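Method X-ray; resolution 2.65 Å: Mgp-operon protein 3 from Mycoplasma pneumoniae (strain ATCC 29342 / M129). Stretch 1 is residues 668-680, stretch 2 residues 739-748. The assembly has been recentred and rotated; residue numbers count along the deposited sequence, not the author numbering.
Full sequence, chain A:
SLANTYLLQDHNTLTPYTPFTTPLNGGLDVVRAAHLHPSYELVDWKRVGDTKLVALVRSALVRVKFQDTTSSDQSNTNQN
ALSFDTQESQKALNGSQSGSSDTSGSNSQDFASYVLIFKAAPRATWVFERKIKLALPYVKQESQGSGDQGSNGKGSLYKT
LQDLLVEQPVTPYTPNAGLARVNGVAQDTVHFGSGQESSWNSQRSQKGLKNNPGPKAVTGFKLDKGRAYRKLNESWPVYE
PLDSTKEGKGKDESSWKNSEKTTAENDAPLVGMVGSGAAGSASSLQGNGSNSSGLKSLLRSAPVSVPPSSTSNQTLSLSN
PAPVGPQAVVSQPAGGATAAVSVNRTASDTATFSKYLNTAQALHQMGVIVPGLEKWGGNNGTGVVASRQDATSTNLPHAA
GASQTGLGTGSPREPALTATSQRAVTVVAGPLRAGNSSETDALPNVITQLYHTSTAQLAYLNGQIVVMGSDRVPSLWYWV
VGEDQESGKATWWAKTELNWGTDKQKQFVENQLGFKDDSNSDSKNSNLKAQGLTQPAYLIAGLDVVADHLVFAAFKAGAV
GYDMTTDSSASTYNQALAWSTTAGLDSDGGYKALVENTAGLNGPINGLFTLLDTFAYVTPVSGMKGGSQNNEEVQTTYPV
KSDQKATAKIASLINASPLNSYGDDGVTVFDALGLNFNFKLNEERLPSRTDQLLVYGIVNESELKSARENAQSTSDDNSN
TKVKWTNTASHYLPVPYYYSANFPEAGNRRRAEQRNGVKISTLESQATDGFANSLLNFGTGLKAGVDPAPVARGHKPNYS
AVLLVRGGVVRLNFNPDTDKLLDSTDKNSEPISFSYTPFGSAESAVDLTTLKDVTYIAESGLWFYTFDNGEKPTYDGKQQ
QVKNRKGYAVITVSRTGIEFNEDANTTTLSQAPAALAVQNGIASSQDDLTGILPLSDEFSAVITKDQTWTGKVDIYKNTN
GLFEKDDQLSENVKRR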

# COMPACT_ATOMS: atom_id res chain seq x y z
N THR A 668 -18.99 -0.38 -6.49
CA THR A 668 -17.63 -0.70 -6.04
C THR A 668 -16.73 -1.07 -7.24
O THR A 668 -15.56 -0.68 -7.25
N VAL A 669 -17.29 -1.76 -8.25
CA VAL A 669 -16.61 -2.13 -9.50
C VAL A 669 -16.28 -0.84 -10.27
O VAL A 669 -15.15 -0.65 -10.70
N PHE A 670 -17.27 0.06 -10.39
CA PHE A 670 -17.13 1.35 -11.07
C PHE A 670 -16.10 2.26 -10.40
O PHE A 670 -15.33 2.93 -11.09
N ASP A 671 -16.05 2.23 -9.08
CA ASP A 671 -15.13 3.02 -8.26
C ASP A 671 -13.70 2.51 -8.34
O ASP A 671 -12.76 3.30 -8.27
N ALA A 672 -13.52 1.19 -8.45
CA ALA A 672 -12.20 0.59 -8.50
C ALA A 672 -11.60 0.64 -9.88
O ALA A 672 -10.38 0.71 -10.02
N LEU A 673 -12.44 0.59 -10.92
CA LEU A 673 -12.01 0.57 -12.31
C LEU A 673 -12.06 1.94 -13.00
O LEU A 673 -11.63 2.06 -14.15
N GLY A 674 -12.51 2.96 -12.27
CA GLY A 674 -12.60 4.34 -12.74
C GLY A 674 -13.54 4.52 -13.91
O GLY A 674 -13.17 5.12 -14.92
N LEU A 675 -14.76 3.97 -13.77
CA LEU A 675 -15.77 3.96 -14.82
C LEU A 675 -16.91 4.98 -14.61
O LEU A 675 -17.85 5.02 -15.41
N ASN A 676 -16.82 5.81 -13.57
CA ASN A 676 -17.82 6.83 -13.30
C ASN A 676 -17.43 8.12 -14.02
O ASN A 676 -16.37 8.70 -13.75
N PHE A 677 -18.26 8.54 -14.97
CA PHE A 677 -18.07 9.73 -15.78
C PHE A 677 -19.35 10.53 -15.79
O PHE A 677 -20.43 9.94 -15.73
N ASN A 678 -19.23 11.86 -15.86
CA ASN A 678 -20.40 12.74 -15.92
C ASN A 678 -21.04 12.69 -17.31
O ASN A 678 -20.38 12.29 -18.28
N PHE A 679 -22.32 13.08 -17.41
CA PHE A 679 -23.04 13.08 -18.68
C PHE A 679 -22.94 14.46 -19.35
O PHE A 679 -23.96 15.08 -19.70
N LYS A 680 -21.69 14.93 -19.52
CA LYS A 680 -21.32 16.21 -20.13
C LYS A 680 -20.48 15.95 -21.39
O LYS A 680 -19.73 14.97 -21.43
N TYR A 739 -8.33 -4.04 -17.92
CA TYR A 739 -7.64 -5.18 -17.32
C TYR A 739 -8.68 -6.26 -17.02
O TYR A 739 -8.33 -7.39 -16.70
N SER A 740 -9.97 -5.88 -17.12
CA SER A 740 -11.13 -6.74 -16.92
C SER A 740 -11.74 -7.05 -18.27
O SER A 740 -11.91 -6.15 -19.11
N ALA A 741 -12.07 -8.33 -18.50
CA ALA A 741 -12.67 -8.80 -19.75
C ALA A 741 -14.07 -8.26 -19.96
O ALA A 741 -14.39 -7.83 -21.07
N ASN A 742 -14.91 -8.26 -18.91
CA ASN A 742 -16.30 -7.84 -18.97
C ASN A 742 -16.57 -6.53 -18.21
O ASN A 742 -17.54 -6.45 -17.45
N PHE A 743 -15.72 -5.50 -18.42
CA PHE A 743 -15.90 -4.21 -17.73
C PHE A 743 -17.25 -3.57 -18.12
O PHE A 743 -17.61 -3.56 -19.30
N PRO A 744 -18.05 -3.12 -17.13
CA PRO A 744 -19.36 -2.54 -17.46
C PRO A 744 -19.30 -1.09 -17.96
O PRO A 744 -18.24 -0.47 -17.94
N GLU A 745 -20.44 -0.58 -18.45
CA GLU A 745 -20.55 0.79 -18.95
C GLU A 745 -21.93 1.37 -18.66
O GLU A 745 -22.93 0.71 -18.93
N ALA A 746 -21.96 2.57 -18.06
CA ALA A 746 -23.20 3.25 -17.69
C ALA A 746 -23.74 4.13 -18.81
O ALA A 746 -22.98 4.85 -19.46
N GLY A 747 -25.05 4.03 -19.03
CA GLY A 747 -25.78 4.79 -20.05
C GLY A 747 -26.34 3.96 -21.19
O GLY A 747 -26.79 4.53 -22.19
N ASN A 748 -26.32 2.62 -21.05
CA ASN A 748 -26.76 1.67 -22.07
C ASN A 748 -28.30 1.51 -22.17
O ASN A 748 -29.02 2.52 -22.23

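The two stretches meet in a small, almost wholly apolar contact, in which side chains from the end of a helix and the loop after it pack around Pro744 without a hydrogen bond between the stretches. Together they bury 388 Å².

Pro744, its ring in the C-gamma endo pucker, is touched by three residues of the first stretch. Val669 (t) points toward it from the helix, with CG1 4.1 Å from Pro744 CD. The CA-to-CB bond of Phe670 points sideways to the second stretch, but its m rotamer (chi1 -90°) carries the ring nearer: CE1 lies 3.6 Å from Pro744 CB and CE2 3.8 Å from Ala746 CB, while CZ comes within 4.0 Å of the backbone N of Glu745. One ring thus spans three consecutive residues, and the side chain of Glu745, between the two it packs on, points away. Leu675 (m, t) completes the set, its CD1 3.8 Å from Pro744 CD and its CD2 4.3 Å from Phe743 CD1.

Leu673 (m, p) also points toward the second stretch. Leu673 CD2 sits 4.3 Å from Phe743 CB and 3.6 Å from Ser740 OG; this hydroxyl is hydrogen-bonded elsewhere in the structure, so its polar needs are met despite the apolar neighbour. Between the two leucines, Gly674 leaves the helical conformation with positive phi, and the chain turns so that Leu675 N donates to Phe670 O (2.9 Å). The CA-to-CB bond of Asn676 points away; the side chain makes no contact with the second stretch, and Asn676 ND2 gives a weak hydrogen bond to Asp671 OD1 (2.9 Å).

Farther along, the contact loosens. Phe679 (m) reaches toward the loop, with Ala746 O at its ring edge, 4.3 Å from CE1, and Gly747 CA 4.4 Å from the same carbon. A CB on Gly747 would fall 3.6 Å from Phe679 CE1, and the backbone angles of Gly747 independently call for glycine.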

# COMPACT_ATOMS: atom_id res chain seq x y z
CB THR A 668 -17.68 -1.78 -4.95
OG1 THR A 668 -18.51 -2.83 -5.43
CG2 THR A 668 -18.27 -1.25 -3.65
CB VAL A 669 -17.45 -3.12 -10.35
CG1 VAL A 669 -16.86 -3.33 -11.74
CG2 VAL A 669 -17.61 -4.46 -9.64
CB PHE A 670 -18.51 2.03 -11.18
CG PHE A 670 -19.26 1.69 -12.45
CD1 PHE A 670 -19.68 0.39 -12.70
CD2 PHE A 670 -19.52 2.66 -13.40
CE1 PHE A 670 -20.34 0.07 -13.89
CE2 PHE A 670 -20.18 2.34 -14.59
CZ PHE A 670 -20.59 1.05 -14.82
CB ASP A 671 -15.59 3.02 -6.80
CG ASP A 671 -16.81 3.87 -6.48
OD1 ASP A 671 -17.56 4.23 -7.42
OD2 ASP A 671 -17.02 4.17 -5.30
CB ALA A 672 -12.26 -0.84 -8.00
CB LEU A 673 -12.84 -0.48 -13.06
CG LEU A 673 -12.35 -1.94 -13.03
CD1 LEU A 673 -12.46 -2.56 -11.64
CD2 LEU A 673 -13.16 -2.79 -13.99
CB LEU A 675 -16.31 2.53 -14.98
CG LEU A 675 -15.34 1.51 -15.55
CD1 LEU A 675 -15.75 0.11 -15.18
CD2 LEU A 675 -15.25 1.63 -17.06
CB ASN A 676 -17.99 7.04 -11.79
CG ASN A 676 -18.45 5.81 -11.04
OD1 ASN A 676 -19.52 5.26 -11.31
ND2 ASN A 676 -17.64 5.35 -10.10
CB PHE A 677 -17.69 9.35 -17.23
CG PHE A 677 -16.32 8.75 -17.40
CD1 PHE A 677 -16.11 7.39 -17.20
CD2 PHE A 677 -15.24 9.53 -17.77
CE1 PHE A 677 -14.84 6.83 -17.35
CE2 PHE A 677 -13.96 8.97 -17.92
CZ PHE A 677 -13.77 7.62 -17.70
CB ASN A 678 -20.04 14.18 -15.50
CG ASN A 678 -18.97 14.89 -16.31
OD1 ASN A 678 -18.74 14.63 -17.49
ND2 ASN A 678 -18.31 15.85 -15.68
CB PHE A 679 -24.48 12.57 -18.52
CG PHE A 679 -24.55 11.12 -18.07
CD1 PHE A 679 -24.39 10.09 -18.98
CD2 PHE A 679 -24.77 10.80 -16.74
CE1 PHE A 679 -24.44 8.75 -18.57
CE2 PHE A 679 -24.82 9.47 -16.32
CZ PHE A 679 -24.65 8.45 -17.24
CB LYS A 680 -20.52 17.06 -19.13
CG LYS A 680 -21.31 17.48 -17.90
CD LYS A 680 -20.49 18.35 -16.95
CE LYS A 680 -21.33 19.36 -16.21
NZ LYS A 680 -22.22 18.74 -15.19
CB TYR A 739 -6.89 -4.75 -16.04
CG TYR A 739 -5.45 -4.36 -16.27
CD1 TYR A 739 -5.01 -3.89 -17.51
CD2 TYR A 739 -4.52 -4.44 -15.24
CE1 TYR A 739 -3.69 -3.53 -17.72
CE2 TYR A 739 -3.18 -4.09 -15.45
CZ TYR A 739 -2.77 -3.63 -16.69
OH TYR A 739 -1.47 -3.28 -16.92
CB SER A 740 -12.15 -6.06 -16.02
OG SER A 740 -11.70 -5.98 -14.68
CB ALA A 741 -12.67 -10.32 -19.79
CB ASN A 742 -17.22 -8.98 -18.47
CG ASN A 742 -17.01 -9.38 -17.01
OD1 ASN A 742 -15.97 -9.09 -16.39
ND2 ASN A 742 -18.00 -10.04 -16.43
CB PHE A 743 -14.72 -3.26 -17.94
CG PHE A 743 -14.47 -2.79 -19.35
CD1 PHE A 743 -15.03 -1.60 -19.82
CD2 PHE A 743 -13.62 -3.50 -20.20
CE1 PHE A 743 -14.79 -1.16 -21.12
CE2 PHE A 743 -13.38 -3.05 -21.50
CZ PHE A 743 -13.96 -1.89 -21.95
CB PRO A 744 -20.16 -2.69 -16.16
CG PRO A 744 -19.18 -3.13 -15.11
CD PRO A 744 -17.80 -3.08 -15.68
CB GLU A 745 -20.16 0.91 -20.44
CG GLU A 745 -20.38 -0.33 -21.29
CD GLU A 745 -19.46 -0.48 -22.49
OE1 GLU A 745 -19.96 -0.78 -23.60
OE2 GLU A 745 -18.23 -0.30 -22.32
CB ALA A 746 -22.99 4.09 -16.43
CB ASN A 748 -26.06 0.31 -21.90
CG ASN A 748 -24.57 0.30 -22.19
OD1 ASN A 748 -23.80 -0.41 -21.54
ND2 ASN A 748 -24.12 1.05 -23.19